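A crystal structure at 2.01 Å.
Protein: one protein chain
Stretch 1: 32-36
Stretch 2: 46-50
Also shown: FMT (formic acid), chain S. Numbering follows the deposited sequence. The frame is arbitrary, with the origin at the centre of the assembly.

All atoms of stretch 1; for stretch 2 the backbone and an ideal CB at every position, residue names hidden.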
# COMPACT_ATOMS: atom_id res chain seq x y z
N GLY A 32 -8.06 -16.60 -7.56
CA GLY A 32 -7.68 -15.20 -7.56
C GLY A 32 -6.48 -14.93 -6.67
O GLY A 32 -5.61 -15.78 -6.52
N LYS A 33 -6.44 -13.74 -6.09
CA LYS A 33 -5.29 -13.31 -5.29
C LYS A 33 -5.53 -13.46 -3.79
O LYS A 33 -6.52 -12.97 -3.25
CB LYS A 33 -4.95 -11.85 -5.60
CG LYS A 33 -3.66 -11.39 -4.95
CD LYS A 33 -3.23 -10.03 -5.47
CE LYS A 33 -1.88 -9.63 -4.89
NZ LYS A 33 -1.48 -8.27 -5.31
N THR A 34 -4.61 -14.16 -3.13
CA THR A 34 -4.69 -14.38 -1.69
C THR A 34 -4.63 -13.05 -0.94
O THR A 34 -3.80 -12.19 -1.26
CB THR A 34 -3.56 -15.30 -1.18
OG1 THR A 34 -3.59 -16.54 -1.89
CG2 THR A 34 -3.69 -15.57 0.32
N MET A 35 -5.51 -12.90 0.04
CA MET A 35 -5.56 -11.69 0.86
C MET A 35 -4.76 -11.91 2.14
O MET A 35 -4.92 -12.92 2.82
CB MET A 35 -7.01 -11.33 1.18
CG MET A 35 -7.91 -11.30 -0.04
SD MET A 35 -9.62 -10.87 0.32
CE MET A 35 -9.48 -9.12 0.65
N THR A 36 -3.89 -10.95 2.45
CA THR A 36 -2.99 -11.06 3.59
C THR A 36 -3.61 -10.44 4.83
O THR A 36 -4.34 -9.45 4.74
CB THR A 36 -1.63 -10.37 3.30
OG1 THR A 36 -1.09 -10.89 2.08
CG2 THR A 36 -0.64 -10.61 4.43
N UNK A 46 -6.48 -8.25 3.53
CA UNK A 46 -6.34 -7.18 2.56
C UNK A 46 -5.57 -7.63 1.32
O UNK A 46 -4.58 -8.36 1.43
CB UNK A 46 -5.64 -5.98 3.20
N UNK A 47 -6.04 -7.20 0.15
CA UNK A 47 -5.30 -7.38 -1.09
C UNK A 47 -5.23 -6.06 -1.86
O UNK A 47 -6.16 -5.26 -1.81
CB UNK A 47 -5.95 -8.47 -1.95
N UNK A 48 -4.12 -5.86 -2.55
CA UNK A 48 -3.94 -4.71 -3.42
C UNK A 48 -3.79 -5.18 -4.85
O UNK A 48 -3.32 -6.29 -5.10
CB UNK A 48 -2.73 -3.88 -2.99
N UNK A 49 -4.19 -4.33 -5.79
CA UNK A 49 -4.13 -4.68 -7.20
C UNK A 49 -4.12 -3.44 -8.07
O UNK A 49 -4.72 -2.42 -7.73
CB UNK A 49 -5.31 -5.58 -7.58
N UNK A 50 -3.43 -3.54 -9.20
CA UNK A 50 -3.52 -2.55 -10.26
C UNK A 50 -4.43 -3.12 -11.32
O UNK A 50 -4.20 -4.23 -11.81
CB UNK A 50 -2.15 -2.19 -10.83
C FMT S . -1.36 -7.68 -1.46
O1 FMT S . -2.22 -7.72 -2.33
O2 FMT S . -0.99 -6.61 -0.99

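Position 46 is held by its backbone. Its N donates to Thr36 O at 2.7 Å, and its O accepts from Thr36 N at 2.9 Å, the paired bonds of an antiparallel bridge in which the two CA atoms lie 5.2 Å apart. The same carbonyl O also receives a CA-H...O contact from Met35 CA at 3.5 Å. The CB projects to the same face of the sheet as the side chain of Thr36, 4.0 Å from Thr36 O, and the backbone angles (-133/139) are those of an extended strand. Beta-branched residues such as threonine, valine or isoleucine would suit such a place, and stretch 1 offers little that selects among them. The residue is Thr46, with chi1 in the m rotamer; its OG1 is hydrogen-bonded to a residue just outside the stretch. Beside the bridge, water 1 donates to Thr34 O at 2.6 Å and, weakly, to Thr46 O at 3.5 Å, linking the two strands where their backbones begin to separate.

At position 47 the CB points toward stretch 1. It lies 3.9 Å from Met35 CG, 4.4 Å from Thr34 O and 4.7 Å from Lys33 CD, so its surroundings are largely aliphatic, with one carbonyl at the side. No charged group sits close to the CB, and an apolar side chain is the natural expectation: leucine, isoleucine or methionine could each use these surfaces, a long flexible chain reaching furthest along them. The deposited residue is Met47, with all three chi angles in p. This folded course brings its CG to 3.9 Å from Met35 CE, an apolar contact between the two methionines, while its own CE comes to 3.9 Å from Lys33 CB. The side chain thus touches both Met35 and the aliphatic part of Lys33.

Position 48 turns its CB away from stretch 1, and the nearest atom there, Lys33 NZ, is 5.1 Å off. The side chain is therefore weakly specified, and many polar or aromatic residues would fit. The main chain does the work: the extended, all-t Lys33 places NZ 2.7 Å from the carbonyl O of this residue, in a hydrogen bond. The formic acid, probably from the crystallisation liquor, accepts from the backbone N through its O1 at 2.7 Å, nearly in line, and the same O1 takes a weak hydrogen bond from Lys33 NZ at 3.1 Å. The residue is His48; FMT O2 lies at the edge of its ring, and NE2 is hydrogen-bonded elsewhere in the structure.

Position 49 again points toward stretch 1, but its CB is 5.2 Å from Lys33 NZ. An acidic residue might approach the ammonium, whereas an aliphatic one could lie against the lysine methylenes. Leu49 takes the second course, its CD1 4.2 Å from Lys33 CD.

Position 50 is out of reach, with nothing of stretch 1 within 5.5 Å of its CB. Its extended backbone admits many residues, beta-branched ones among them; the residue is Thr50.

Stretch 2 (46-50) TMHLT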
# COMPACT_ATOMS: atom_id res chain seq x y z
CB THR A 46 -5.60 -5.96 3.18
OG1 THR A 46 -6.36 -5.46 4.28
CG2 THR A 46 -5.41 -4.85 2.15
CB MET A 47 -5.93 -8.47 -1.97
CG MET A 47 -7.34 -8.15 -2.47
SD MET A 47 -7.37 -7.23 -4.03
CE MET A 47 -6.89 -8.49 -5.20
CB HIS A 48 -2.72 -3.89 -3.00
CG HIS A 48 -2.86 -3.24 -1.66
ND1 HIS A 48 -3.29 -1.94 -1.50
CD2 HIS A 48 -2.63 -3.72 -0.42
CE1 HIS A 48 -3.32 -1.65 -0.22
NE2 HIS A 48 -2.92 -2.71 0.47
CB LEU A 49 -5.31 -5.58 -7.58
CG LEU A 49 -5.17 -6.38 -8.87
CD1 LEU A 49 -4.18 -7.53 -8.70
CD2 LEU A 49 -6.53 -6.90 -9.32
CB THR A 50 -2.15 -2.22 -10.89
OG1 THR A 50 -1.27 -1.70 -9.88
CG2 THR A 50 -2.30 -1.18 -12.01
O HOH W 1 -2.28 -10.44 -0.16
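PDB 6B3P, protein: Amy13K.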